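Local coordinates for protein N-acyl-D-glutamate deacylase (Bordetella bronchiseptica, PDB 3GIP) that hydrolyses the amide bond of N-acyl-D-glutamate, releasing a carboxylic acid and D-glutamate, as a zinc-binding member of the amidohydrolase superfamily, at residues W51-G55 and K56-P60; N107-A110 and A111-L114; Q465-A468 and D469-G473. One frame throughout, in Å; residues are numbered along the deposited sequence.

How the contacts relate
The three contacts are local, each within one continuous stretch, and they follow one another along the chain. Contact 1 links strand 50-52, at the edge of the small four-stranded sheet, to strand 57-64, which pairs in parallel with 87-92. Contact 2 comes after strand 87-92, in the loop before helix 124-133, where the A111 side chain is about 8 Å from zinc. Contact 3 follows strand 460-463 near the C-terminus. Centres of contacts 1 and 2 are 42 Å apart, on opposite sides of the chain's centre, whereas contact 3 is 21 Å from contact 1 and 31 Å from contact 2, centre to centre. Contact 2 thus belongs to the metal-bearing region; the other two shape connections remote from it.

Contact 1: residues W51-G55 and K56-P60; sequences WDASG and KIVAP
K56 closes a tight turn on A53: its backbone N donates to A53 O at 2.8 Å, with a bent N-H...O angle of 135°. Further from the turn, A53 CB meets V58 CG2 at 3.8 Å. With CG1 anti to the backbone N (chi1 -180°), V58 holds CG2 beside that nitrogen, facing the small alanine; both side chains are buried and also touch I11 of strand 7-12. G55 suits the third turn position, where phi is +71°. S54, exposed at the second turn position, is gripped twice by D52 OD1: S54 OG arrives at 2.6 Å on the syn lone pair, and S54 N at 3.0 Å from above the carboxylate plane. The aliphatic chain of K56 folds back along the turn, CD lying 3.2 Å from G55 O. Its ammonium NZ has a weak, 3.5 Å bond to a water that donates to D52 O. The whole is a type II beta turn from A53 to K56, overlapped at its start by an Asx turn from D52 to S54, carrying the chain from the small N-terminal sheet into strand 57-64.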
loop_
_atom_site.group_PDB
_atom_site.type_symbol
_atom_site.label_atom_id
_atom_site.label_comp_id
_atom_site.label_asym_id
_atom_site.label_seq_id
_atom_site.Cartn_x
_atom_site.Cartn_y
_atom_site.Cartn_z
ATOM N N TRP A 51 4.126 -11.213 -26.974
ATOM C CA TRP A 51 4.790 -12.006 -25.946
ATOM C C TRP A 51 4.254 -13.430 -25.966
ATOM O O TRP A 51 3.055 -13.650 -26.158
ATOM C CB TRP A 51 4.548 -11.422 -24.549
ATOM C CG TRP A 51 5.352 -10.209 -24.207
ATOM C CD1 TRP A 51 6.471 -9.751 -24.842
ATOM C CD2 TRP A 51 5.132 -9.329 -23.097
ATOM N NE1 TRP A 51 6.963 -8.640 -24.194
ATOM C CE2 TRP A 51 6.158 -8.361 -23.120
ATOM C CE3 TRP A 51 4.164 -9.268 -22.084
ATOM C CZ2 TRP A 51 6.248 -7.341 -22.166
ATOM C CZ3 TRP A 51 4.253 -8.253 -21.136
ATOM C CH2 TRP A 51 5.290 -7.304 -21.186
ATOM N N ASP A 52 5.145 -14.393 -25.766
ATOM C CA ASP A 52 4.764 -15.799 -25.727
ATOM C C ASP A 52 4.595 -16.171 -24.260
ATOM O O ASP A 52 5.577 -16.321 -23.533
ATOM C CB ASP A 52 5.850 -16.665 -26.372
ATOM C CG ASP A 52 5.556 -18.151 -26.263
ATOM O OD1 ASP A 52 4.429 -18.515 -25.863
ATOM O OD2 ASP A 52 6.453 -18.960 -26.585
ATOM N N ALA A 53 3.344 -16.303 -23.827
ATOM C CA ALA A 53 3.044 -16.637 -22.440
ATOM C C ALA A 53 2.834 -18.128 -22.214
ATOM O O ALA A 53 2.207 -18.523 -21.231
ATOM C CB ALA A 53 1.813 -15.864 -21.976
ATOM N N SER A 54 3.344 -18.956 -23.121
ATOM C CA SER A 54 3.204 -20.399 -22.969
ATOM C C SER A 54 3.722 -20.802 -21.591
ATOM O O SER A 54 4.803 -20.375 -21.182
ATOM C CB SER A 54 4.002 -21.136 -24.051
ATOM O OG SER A 54 3.448 -20.914 -25.338
ATOM N N GLY A 55 2.945 -21.611 -20.879
ATOM C CA GLY A 55 3.348 -22.057 -19.555
ATOM C C GLY A 55 3.301 -20.977 -18.489
ATOM O O GLY A 55 3.890 -21.132 -17.416
ATOM N N LYS A 56 2.598 -19.882 -18.767
ATOM C CA LYS A 56 2.499 -18.786 -17.810
ATOM C C LYS A 56 1.053 -18.364 -17.576
ATOM O O LYS A 56 0.144 -18.767 -18.305
ATOM C CB LYS A 56 3.274 -17.563 -18.310
ATOM C CG LYS A 56 4.656 -17.863 -18.856
ATOM C CD LYS A 56 5.573 -18.433 -17.794
ATOM C CE LYS A 56 6.949 -18.720 -18.376
ATOM N NZ LYS A 56 7.544 -17.503 -18.994
ATOM N N ILE A 57 0.862 -17.545 -16.547
ATOM C CA ILE A 57 -0.446 -17.008 -16.208
ATOM C C ILE A 57 -0.441 -15.559 -16.676
ATOM O O ILE A 57 0.561 -14.857 -16.529
ATOM C CB ILE A 57 -0.699 -17.014 -14.680
ATOM C CG1 ILE A 57 -0.840 -18.448 -14.171
ATOM C CG2 ILE A 57 -1.951 -16.201 -14.357
ATOM C CD1 ILE A 57 -2.054 -19.183 -14.709
ATOM N N VAL A 58 -1.550 -15.131 -17.266
ATOM C CA VAL A 58 -1.702 -13.759 -17.724
ATOM C C VAL A 58 -2.810 -13.208 -16.835
ATOM O O VAL A 58 -3.949 -13.677 -16.875
ATOM C CB VAL A 58 -2.113 -13.712 -19.206
ATOM C CG1 VAL A 58 -2.259 -12.269 -19.664
ATOM C CG2 VAL A 58 -1.073 -14.435 -20.045
ATOM N N ALA A 59 -2.467 -12.220 -16.017
ATOM C CA ALA A 59 -3.423 -11.665 -15.071
ATOM C C ALA A 59 -3.440 -10.147 -15.061
ATOM O O ALA A 59 -2.605 -9.502 -15.697
ATOM C CB ALA A 59 -3.081 -12.181 -13.673
ATOM N N PRO A 60 -4.414 -9.549 -14.349
ATOM C CA PRO A 60 -4.453 -8.085 -14.304
ATOM C C PRO A 60 -3.238 -7.658 -13.476
ATOM O O PRO A 60 -2.823 -8.386 -12.573
ATOM C CB PRO A 60 -5.755 -7.781 -13.558
ATOM C CG PRO A 60 -6.566 -9.049 -13.660
ATOM C CD PRO A 60 -5.521 -10.131 -13.569
HETATM O O HOH W 1 6.481 -14.926 -21.058
#

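Contact 2: residues N107-A110 and A111-L114; sequences NTAA and ALAL
A109 and A110 offer their carbonyls to the first turn of a short 3-10 segment. L112 N donates to A109 O at 3.0 Å, with an N-H...O angle of 150°, and A113 N donates to A110 O at the same length. In each pair the donor sits well above the carbonyl plane, which goes with the tight i to i+3 spacing. The same i to i+3 pattern continues as L114 N bonds A111 O at 2.9 Å. A109 itself is still extended, and the chain bends into the helical conformation at A110. Such repeated i+3 bonds define a 3-10 helix, here set in the loop between strand 87-92 and helix 124-133; the A111 side chain comes within about 8 Å of the bound zinc ion, which C95, H218 and H248 coordinate.

Among the side chains, L112 does most of the reaching back. Its CG stands beside its own backbone N (chi1 -74°), which brings the branch point over A109, 4.0 Å from A109 CB. The CD1 methyl lies 3.7 Å from A109 N and, more loosely, 4.1 Å from T108 OG1, the T108 and L112 side chains crossing at a slant. A109 N is buried by this packing and has no hydrogen-bonding partner in the model. Alanine suits position 109, since its small methyl lets L112 come close, and L151 of helix 146-153 touches both. A113 CB lies 3.2 Å from A110 O, a close fit that suits a small residue; A111 packs on V97 and A110 on I290 of strand 287-290.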
loop_
_atom_site.group_PDB
_atom_site.type_symbol
_atom_site.label_atom_id
_atom_site.label_comp_id
_atom_site.label_asym_id
_atom_site.label_seq_id
_atom_site.Cartn_x
_atom_site.Cartn_y
_atom_site.Cartn_z
ATOM N N ASN A 107 5.775 23.154 11.286
ATOM C CA ASN A 107 5.006 21.990 11.717
ATOM C C ASN A 107 5.594 20.745 11.076
ATOM O O ASN A 107 5.780 20.689 9.862
ATOM C CB ASN A 107 3.534 22.121 11.311
ATOM C CG ASN A 107 2.721 22.937 12.299
ATOM O OD1 ASN A 107 3.235 23.399 13.317
ATOM N ND2 ASN A 107 1.438 23.113 12.003
ATOM N N THR A 108 5.892 19.745 11.894
ATOM C CA THR A 108 6.459 18.515 11.369
ATOM C C THR A 108 5.969 17.308 12.153
ATOM O O THR A 108 5.307 17.443 13.179
ATOM C CB THR A 108 7.992 18.547 11.430
ATOM O OG1 THR A 108 8.517 17.372 10.797
ATOM C CG2 THR A 108 8.463 18.596 12.876
ATOM N N ALA A 109 6.303 16.125 11.652
ATOM C CA ALA A 109 5.917 14.880 12.299
ATOM C C ALA A 109 6.938 13.814 11.931
ATOM O O ALA A 109 7.372 13.732 10.784
ATOM C CB ALA A 109 4.525 14.458 11.843
ATOM N N ALA A 110 7.324 13.003 12.911
ATOM C CA ALA A 110 8.295 11.942 12.678
ATOM C C ALA A 110 7.838 11.006 11.564
ATOM O O ALA A 110 8.645 10.560 10.749
ATOM C CB ALA A 110 8.521 11.156 13.966
ATOM N N ALA A 111 6.538 10.720 11.529
ATOM C CA ALA A 111 5.967 9.827 10.525
ATOM C C ALA A 111 6.146 10.326 9.093
ATOM O O ALA A 111 6.055 9.547 8.146
ATOM C CB ALA A 111 4.486 9.595 10.820
ATOM N N LEU A 112 6.394 11.622 8.928
ATOM C CA LEU A 112 6.596 12.170 7.590
ATOM C C LEU A 112 7.835 11.546 6.954
ATOM O O LEU A 112 8.005 11.579 5.737
ATOM C CB LEU A 112 6.748 13.693 7.649
ATOM C CG LEU A 112 5.472 14.498 7.908
ATOM C CD1 LEU A 112 5.807 15.978 8.007
ATOM C CD2 LEU A 112 4.478 14.256 6.782
ATOM N N ALA A 113 8.697 10.971 7.788
ATOM C CA ALA A 113 9.915 10.329 7.306
ATOM C C ALA A 113 9.571 9.098 6.472
ATOM O O ALA A 113 10.410 8.577 5.736
ATOM C CB ALA A 113 10.800 9.938 8.485
ATOM N N LEU A 114 8.335 8.628 6.593
ATOM C CA LEU A 114 7.902 7.467 5.832
ATOM C C LEU A 114 7.768 7.844 4.356
ATOM O O LEU A 114 7.615 6.971 3.503
ATOM C CB LEU A 114 6.549 6.959 6.350
ATOM C CG LEU A 114 6.467 6.470 7.800
ATOM C CD1 LEU A 114 5.025 6.108 8.132
ATOM C CD2 LEU A 114 7.382 5.269 7.995
#

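Contact 3: residues Q465-A468 and D469-G473; sequences QPPA and DGRPG
Apolar packing between P467 and P472 bridges the mouth of this surface loop. Their rings cross at about a right angle, and P467 CG lies 3.9 Å from P472 CD. The same CG atom also meets the aliphatic part of R471, 4.0 Å from R471 CG. With that CG set beside its own backbone N (chi1 -67°), the arginine brings its CG methylene to the proline before the chain bends at chi3. Proline is well suited to both places: its ring presents compact hydrocarbon and restricts the backbone torsion phi on each limb. The packing extends outward, where M137 touches P466, P467 and R471, and P472 on the returning limb rests on A460 and V462 of strand 460-463.

Contacts of hydrocarbon with backbone polar atoms make a second group. P467 CB is 3.6 Å from G470 O, so the proline's CB and CG lie against the carbonyl oxygen as the chain returns. Together these contacts define a non-regular, U-shaped loop after strand 460-463; its limbs meet through side-chain packing, with no backbone hydrogen bond between them. The bend at its tip passes through A468 and D469. A small methyl at the exposed A468 adds little bulk there, and the exposed D469, whose CB points away from the other limb, suits a surface tip as a charged residue. G470, with no side chain, then leads the chain back toward R471.

Two polar bonds tie the loop to its surroundings. R471 NE makes a weak hydrogen bond to R135 O, and at the start Q465 N donates to E461 OE2.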
loop_
_atom_site.group_PDB
_atom_site.type_symbol
_atom_site.label_atom_id
_atom_site.label_comp_id
_atom_site.label_asym_id
_atom_site.label_seq_id
_atom_site.Cartn_x
_atom_site.Cartn_y
_atom_site.Cartn_z
ATOM N N GLN A 465 11.776 -4.492 -19.639
ATOM C CA GLN A 465 12.384 -3.289 -20.189
ATOM C C GLN A 465 11.499 -2.059 -20.018
ATOM O O GLN A 465 10.462 -1.935 -20.668
ATOM C CB GLN A 465 12.692 -3.487 -21.676
ATOM C CG GLN A 465 13.274 -2.254 -22.344
ATOM C CD GLN A 465 14.568 -1.800 -21.697
ATOM O OE1 GLN A 465 14.751 -0.616 -21.412
ATOM N NE2 GLN A 465 15.477 -2.742 -21.466
ATOM N N PRO A 466 11.895 -1.133 -19.131
ATOM C CA PRO A 466 11.089 0.070 -18.927
ATOM C C PRO A 466 11.203 1.012 -20.123
ATOM O O PRO A 466 12.162 0.936 -20.891
ATOM C CB PRO A 466 11.671 0.666 -17.647
ATOM C CG PRO A 466 13.102 0.233 -17.693
ATOM C CD PRO A 466 13.004 -1.198 -18.163
ATOM N N PRO A 467 10.218 1.907 -20.298
ATOM C CA PRO A 467 10.230 2.857 -21.414
ATOM C C PRO A 467 11.428 3.795 -21.369
ATOM O O PRO A 467 11.889 4.180 -20.295
ATOM C CB PRO A 467 8.902 3.593 -21.251
ATOM C CG PRO A 467 8.694 3.576 -19.773
ATOM C CD PRO A 467 9.067 2.156 -19.414
ATOM N N ALA A 468 11.929 4.160 -22.544
ATOM C CA ALA A 468 13.080 5.045 -22.643
ATOM C C ALA A 468 12.725 6.493 -22.326
ATOM O O ALA A 468 13.457 7.177 -21.610
ATOM C CB ALA A 468 13.682 4.951 -24.040
ATOM N N ASP A 469 11.598 6.957 -22.857
ATOM C CA ASP A 469 11.163 8.331 -22.639
ATOM C C ASP A 469 10.026 8.427 -21.625
ATOM O O ASP A 469 10.173 8.021 -20.471
ATOM C CB ASP A 469 10.722 8.953 -23.968
ATOM C CG ASP A 469 11.797 8.871 -25.037
ATOM O OD1 ASP A 469 12.887 9.447 -24.832
ATOM O OD2 ASP A 469 11.552 8.227 -26.082
ATOM N N GLY A 470 8.896 8.972 -22.064
ATOM C CA GLY A 470 7.751 9.121 -21.185
ATOM C C GLY A 470 7.235 7.796 -20.659
ATOM O O GLY A 470 7.204 6.798 -21.381
ATOM N N ARG A 471 6.827 7.789 -19.394
ATOM C CA ARG A 471 6.303 6.584 -18.760
ATOM C C ARG A 471 4.790 6.492 -18.992
ATOM O O ARG A 471 4.130 7.508 -19.212
ATOM C CB ARG A 471 6.661 6.602 -17.274
ATOM C CG ARG A 471 8.171 6.472 -17.039
ATOM C CD ARG A 471 8.539 6.604 -15.570
ATOM N NE ARG A 471 8.544 7.992 -15.116
ATOM C CZ ARG A 471 9.523 8.858 -15.358
ATOM N NH1 ARG A 471 10.590 8.484 -16.056
ATOM N NH2 ARG A 471 9.441 10.100 -14.900
ATOM N N PRO A 472 4.222 5.270 -18.942
ATOM C CA PRO A 472 2.791 5.019 -19.162
ATOM C C PRO A 472 1.794 5.161 -18.012
ATOM O O PRO A 472 0.583 5.084 -18.237
ATOM C CB PRO A 472 2.792 3.605 -19.720
ATOM C CG PRO A 472 3.837 2.956 -18.872
ATOM C CD PRO A 472 4.956 3.994 -18.834
ATOM N N GLY A 473 2.285 5.355 -16.795
ATOM C CA GLY A 473 1.386 5.485 -15.659
ATOM C C GLY A 473 0.438 6.666 -15.745
ATOM O O GLY A 473 0.752 7.688 -16.359
#